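PDB 6ZM8: muramidase from Sodiomyces alcalophilus, which cleaves the glycan strands of bacterial peptidoglycan as a fungal lysozyme (muramidase) of glycoside hydrolase family 25. Local coordinates for residues R18-N22 against G23-V27; Y28-A31 against T32-T35; I159-Y162 against A163-G167. All coordinates share one frame; numbering follows the deposited sequence. Where two conformers were deposited one is given.

Interaction 1 of 3, residues R18-N22 against G23-V27; sequences RAYAN and GDRFV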
# COMPACT_ATOMS: atom_id res chain seq x y z
N ARG A 18 2.65 13.36 18.05
CA ARG A 18 4.11 13.33 17.99
C ARG A 18 4.59 13.12 16.54
O ARG A 18 5.55 13.75 16.09
CB ARG A 18 4.66 12.24 18.91
CG ARG A 18 6.15 11.98 18.80
CD ARG A 18 6.59 10.85 19.74
NE ARG A 18 7.90 10.33 19.32
CZ ARG A 18 8.54 9.30 19.86
NH1 ARG A 18 9.71 8.91 19.34
NH2 ARG A 18 7.98 8.63 20.86
N ALA A 19 3.92 12.21 15.82
CA ALA A 19 4.30 11.97 14.42
C ALA A 19 4.11 13.24 13.59
O ALA A 19 4.97 13.56 12.74
CB ALA A 19 3.50 10.82 13.87
N TYR A 20 3.01 13.95 13.79
CA TYR A 20 2.80 15.18 13.01
C TYR A 20 3.91 16.20 13.38
O TYR A 20 4.45 16.89 12.48
CB TYR A 20 1.40 15.74 13.28
CG TYR A 20 1.02 16.81 12.27
CD1 TYR A 20 1.35 18.13 12.48
CD2 TYR A 20 0.32 16.47 11.15
CE1 TYR A 20 1.06 19.09 11.55
CE2 TYR A 20 -0.01 17.44 10.22
CZ TYR A 20 0.37 18.74 10.41
OH TYR A 20 0.07 19.71 9.49
N ALA A 21 4.25 16.30 14.66
CA ALA A 21 5.31 17.21 15.09
C ALA A 21 6.67 16.84 14.47
O ALA A 21 7.50 17.71 14.23
CB ALA A 21 5.37 17.26 16.61
N ASN A 22 6.89 15.55 14.24
CA ASN A 22 8.10 15.07 13.58
C ASN A 22 8.17 15.53 12.12
O ASN A 22 9.23 15.46 11.51
CB ASN A 22 8.11 13.53 13.64
CG ASN A 22 9.43 12.92 13.22
OD1 ASN A 22 10.50 13.33 13.69
ND2 ASN A 22 9.38 11.89 12.37
N GLY A 23 7.04 15.92 11.55
CA GLY A 23 6.97 16.33 10.16
C GLY A 23 6.31 15.33 9.26
O GLY A 23 6.19 15.59 8.04
N ASP A 24 5.90 14.17 9.78
CA ASP A 24 5.20 13.21 8.96
C ASP A 24 3.80 13.75 8.59
O ASP A 24 3.15 14.40 9.40
CB ASP A 24 5.08 11.88 9.71
CG ASP A 24 6.48 11.32 9.96
OD1 ASP A 24 7.15 11.01 8.96
OD2 ASP A 24 6.87 11.22 11.15
N ARG A 25 3.37 13.42 7.36
CA ARG A 25 2.11 13.97 6.86
C ARG A 25 1.15 12.91 6.34
O ARG A 25 -0.03 13.22 6.14
CB ARG A 25 2.36 15.04 5.80
CG ARG A 25 3.08 16.27 6.35
CD ARG A 25 2.17 17.12 7.24
NE ARG A 25 2.84 18.29 7.81
CZ ARG A 25 3.44 18.33 8.98
NH1 ARG A 25 3.56 17.24 9.73
NH2 ARG A 25 3.92 19.49 9.41
N PHE A 26 1.64 11.70 6.09
CA PHE A 26 0.75 10.62 5.65
C PHE A 26 1.16 9.33 6.36
O PHE A 26 2.30 9.17 6.79
CB PHE A 26 0.76 10.46 4.12
CG PHE A 26 2.08 9.97 3.57
CD1 PHE A 26 2.34 8.60 3.45
CD2 PHE A 26 3.10 10.88 3.23
CE1 PHE A 26 3.58 8.15 3.00
CE2 PHE A 26 4.33 10.43 2.80
CZ PHE A 26 4.57 9.08 2.68
N VAL A 27 0.19 8.42 6.40
CA VAL A 27 0.42 7.10 7.01
C VAL A 27 -0.44 6.08 6.25
O VAL A 27 -1.60 6.34 5.96
CB VAL A 27 0.14 7.13 8.52
CG1 VAL A 27 -1.31 7.49 8.84
CG2 VAL A 27 0.55 5.81 9.19
O HOH W 1 5.49 19.47 11.87

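Interaction 2 of 3, residues Y28-A31 against T32-T35; sequences YIKA and TEGT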
# COMPACT_ATOMS: atom_id res chain seq x y z
N TYR A 28 0.15 4.91 6.02
CA TYR A 28 -0.57 3.72 5.57
C TYR A 28 -0.67 2.74 6.72
O TYR A 28 0.28 2.54 7.48
CB TYR A 28 0.10 3.05 4.35
CG TYR A 28 -0.43 3.50 3.02
CD1 TYR A 28 -1.69 3.08 2.60
CD2 TYR A 28 0.30 4.31 2.16
CE1 TYR A 28 -2.21 3.46 1.36
CE2 TYR A 28 -0.20 4.68 0.91
CZ TYR A 28 -1.47 4.26 0.52
OH TYR A 28 -1.92 4.68 -0.70
N ILE A 29 -1.84 2.09 6.82
CA ILE A 29 -2.20 1.29 7.99
C ILE A 29 -2.73 -0.05 7.50
O ILE A 29 -3.64 -0.11 6.67
CB ILE A 29 -3.27 2.02 8.82
CG1 ILE A 29 -2.75 3.38 9.28
CG2 ILE A 29 -3.70 1.16 10.01
CD1 ILE A 29 -3.84 4.29 9.84
N LYS A 30 -2.19 -1.16 8.03
CA LYS A 30 -2.67 -2.46 7.58
C LYS A 30 -4.12 -2.65 7.98
O LYS A 30 -4.49 -2.51 9.16
CB LYS A 30 -1.86 -3.59 8.19
CG LYS A 30 -2.25 -4.96 7.63
CD LYS A 30 -1.32 -6.07 8.05
CE LYS A 30 -1.79 -7.42 7.54
NZ LYS A 30 -0.85 -8.48 7.90
N ALA A 31 -4.95 -3.04 7.01
CA ALA A 31 -6.35 -3.37 7.27
C ALA A 31 -6.56 -4.87 7.25
O ALA A 31 -7.17 -5.41 8.22
CB ALA A 31 -7.29 -2.69 6.28
N THR A 32 -6.24 -5.54 6.15
CA THR A 32 -6.67 -6.90 5.89
C THR A 32 -5.55 -7.74 5.31
O THR A 32 -4.54 -7.22 4.79
CB THR A 32 -7.89 -6.91 4.93
OG1 THR A 32 -7.59 -6.08 3.80
CG2 THR A 32 -9.15 -6.38 5.59
N GLU A 33 -5.77 -9.06 5.36
CA GLU A 33 -4.91 -10.03 4.70
C GLU A 33 -5.79 -11.20 4.27
O GLU A 33 -6.66 -11.65 5.04
CB GLU A 33 -3.79 -10.50 5.64
CG GLU A 33 -2.94 -11.62 5.06
CD GLU A 33 -1.70 -11.93 5.88
OE1 GLU A 33 -1.27 -11.06 6.72
OE2 GLU A 33 -1.17 -13.04 5.64
N GLY A 34 -5.60 -11.67 3.04
CA GLY A 34 -6.45 -12.73 2.57
C GLY A 34 -7.92 -12.34 2.60
O GLY A 34 -8.28 -11.24 2.29
N THR A 35 -8.77 -13.33 2.99
CA THR A 35 -10.21 -13.05 3.15
C THR A 35 -10.65 -13.25 4.59
O THR A 35 -11.87 -13.23 4.83
CB THR A 35 -11.09 -13.85 2.22
OG1 THR A 35 -10.83 -15.24 2.47
CG2 THR A 35 -10.85 -13.53 0.77

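Interaction 3 of 3, residues I159-Y162 against A163-G167; sequences IARY and ASSVG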
# COMPACT_ATOMS: atom_id res chain seq x y z
N ILE A 159 7.31 1.52 -3.71
CA ILE A 159 8.44 0.60 -3.85
C ILE A 159 9.18 0.50 -2.53
O ILE A 159 9.38 1.52 -1.86
CB ILE A 159 9.36 1.08 -5.00
CG1 ILE A 159 10.35 0.00 -5.44
CG2 ILE A 159 10.07 2.40 -4.71
CD1 ILE A 159 9.70 -1.21 -6.07
N ALA A 160 9.64 -0.69 -2.19
CA ALA A 160 10.41 -0.89 -0.97
C ALA A 160 11.87 -1.22 -1.32
O ALA A 160 12.13 -2.16 -2.07
CB ALA A 160 9.82 -1.98 -0.11
N ARG A 161 12.78 -0.47 -0.70
CA ARG A 161 14.22 -0.77 -0.79
C ARG A 161 14.91 0.02 0.33
O ARG A 161 14.89 1.26 0.30
CB ARG A 161 14.82 -0.39 -2.13
CG ARG A 161 16.28 -0.83 -2.24
CD ARG A 161 16.98 -0.26 -3.43
NE ARG A 161 18.26 -0.88 -3.62
CZ ARG A 161 19.29 -0.26 -4.10
NH1 ARG A 161 19.36 1.04 -4.30
NH2 ARG A 161 20.35 -0.95 -4.43
N TYR A 162 15.49 -0.69 1.28
CA TYR A 162 16.09 -0.01 2.44
C TYR A 162 17.57 0.21 2.10
O TYR A 162 18.44 -0.63 2.36
CB TYR A 162 15.91 -0.80 3.73
CG TYR A 162 14.48 -1.15 4.06
CD1 TYR A 162 13.38 -0.55 3.42
CD2 TYR A 162 14.22 -2.10 5.01
CE1 TYR A 162 12.09 -0.93 3.72
CE2 TYR A 162 12.93 -2.50 5.31
CZ TYR A 162 11.86 -1.93 4.65
OH TYR A 162 10.61 -2.36 4.96
N ALA A 163 17.82 1.34 1.45
CA ALA A 163 19.11 1.67 0.88
C ALA A 163 19.19 3.17 0.73
O ALA A 163 18.20 3.89 0.89
CB ALA A 163 19.34 1.00 -0.46
N SER A 164 20.36 3.65 0.36
CA SER A 164 20.59 5.10 0.27
C SER A 164 19.91 5.70 -0.95
O SER A 164 19.74 6.94 -0.97
CB SER A 164 22.10 5.39 0.23
OG SER A 164 22.69 4.73 -0.88
N SER A 165 19.52 4.88 -1.92
CA SER A 165 18.77 5.37 -3.08
C SER A 165 17.71 4.33 -3.41
O SER A 165 17.80 3.15 -3.00
CB SER A 165 19.63 5.69 -4.27
OG SER A 165 20.17 4.47 -4.70
N VAL A 166 16.74 4.76 -4.19
CA VAL A 166 15.53 3.92 -4.44
C VAL A 166 15.85 2.71 -5.29
O VAL A 166 15.17 1.70 -5.18
CB VAL A 166 14.38 4.76 -4.99
CG1 VAL A 166 14.65 5.30 -6.39
CG2 VAL A 166 13.09 3.98 -4.98
N GLY A 167 16.84 2.83 -6.16
CA GLY A 167 17.20 1.74 -7.02
C GLY A 167 16.29 1.62 -8.23
O GLY A 167 15.38 2.43 -8.51

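Interaction 1 of 3, residues R18-N22 against G23-V27
Helix 16-22 runs out in a Schellman motif, in which Gly23, with positive phi (106°), sends its N back to Tyr20 O at 2.9 Å while Asp24 N bonds to Ala19 O at 3.2 Å. Tyr20 O is gripped again by Arg25 NH1, 2.9 Å away, in the carbonyl plane and on a lone pair. The same NH1 also donates to Asp24 O from above its carbonyl plane; these two bonds, with the stack on Tyr20, restrict the guanidinium's rotation. Held this way, and with its chain bent at chi2 (-73°), Arg25 lies flat on one face of the Tyr20 ring as a stacked cation-pi pair, planes 3° apart and CZ 3.7 Å from the ring centroid. A water bridges Arg25 NH2 and Tyr20 O at the guanidinium edge. Across the turn, Asn22 ND2 gives a nearly straight bond of 2.9 Å to the syn side of Asp24 OD2, tilted out of the carboxylate plane. That oxygen also binds Tyr185 OH. The turn belongs to the beta-alpha-beta unit of strand 2-7, helix 16-22 and strand 26-33: Ala19 rests on Phe5 and Phe54, and Arg25 reaches Ile2 as the chain enters the barrel sheet.

Interaction 2 of 3, residues Y28-A31 against T32-T35
Strand 26-33 belongs to the TIM-barrel-like sheet of this family 25 hydrolase, lying parallel to strands 2-7 and 55-61, and near its C-terminal end Lys30 and Glu33 form a salt bridge three residues apart. The barrel end where parallel strands finish is where TIM-barrel enzymes place their active sites. Lys30 is extended throughout, with CG anti to the backbone N (chi1 -175°), which carries its ammonium along the strand past Thr32, where CE lies 3.9 Å from Thr32 O. Glu33 is also extended and leans across the lysine, its CB 4.1 Å from Lys30 CE, so methylenes as well as charges meet. Glu33 OE2 is bonded to Gln63 NE2; with Lys30 on OE1, both carboxylate oxygens have a partner, which limits the rotation of the group. Between Lys30 and Glu33, Ala31 and Thr32 are buried: Ala31 packs on Phe42 and Phe76, while Thr32 OG1 is bonded to His60 ND1. Thr32 CG2 approaches Ala31 O to 3.4 Å. At the salt bridge itself, Lys30 NZ stands 2.9 Å from Glu33 OE1 and meets that oxygen nearly along its C-O axis.

Interaction 3 of 3, residues I159-Y162 against A163-G167
Ile159 and Val166 form the tightly packed end of this loop contact, and Arg161 spans its exposed side. The methyls Ile159 CG2 and Val166 CG2 are only 3.4 Å apart, closer than usual van der Waals contact, and the two side chains meet at about a right angle. On Val166, CG2 stands anti to the backbone N, and this brings that methyl, rather than CG1, against the isoleucine. Tyr176 touches both residues, Pro170 adds to the packing on Ile159, and Trp179 adds to that on Val166, making a small apolar patch under the loop.

Toward solvent the contact becomes polar and more open. Arg161 stretches from CG to NE along the inside of the loop, its CD passing 3.2 Å from Val166 O. Its guanidinium then reaches the far limb, where Arg161 NH1 donates to Ser165 O at 2.9 Å. The bond is bent at the hydrogen (148°), and NH1 approaches from above the carbonyl plane, 55° out of it, not on a lone pair. The methyl of Ala163 lies over one guanidinium face, 3.5 Å above its plane and offset toward the rim, while Gly167 CA comes within 3.5 Å of Arg161 NH1. Arg161 thus touches four residues of 163-167, from Ala163 to Gly167.

The reversal itself passes through an inverse gamma turn centred on Tyr162, whose OH is bonded to Gln180 OE1. Upstream, strand 157-160 pairs in parallel with strands 133-136 and 178-182; Arg161 O accepts from Trp179 NE1, and the 163-167 segment sets out on the loop connecting strand 157-160 to strand 178-182.

How the interactions relate
From the N terminus, interaction 1 comes first, closing the tight turn by which helix 16-22 passes into strand 26-33. Interaction 2 follows without a break in sequence, farther along that strand, where it runs out toward the hairpin with strand 37-38; their centres are 22 Å apart. Interaction 3 comes much later and closes the start of the loop that leaves strand 157-160 for strand 178-182. The three lie in series, none nested in or crossing another. All reach the same curled sheet, but interactions 2 and 3 sit on opposite sides of the chain's centre, with nearest atoms about 9 Å apart.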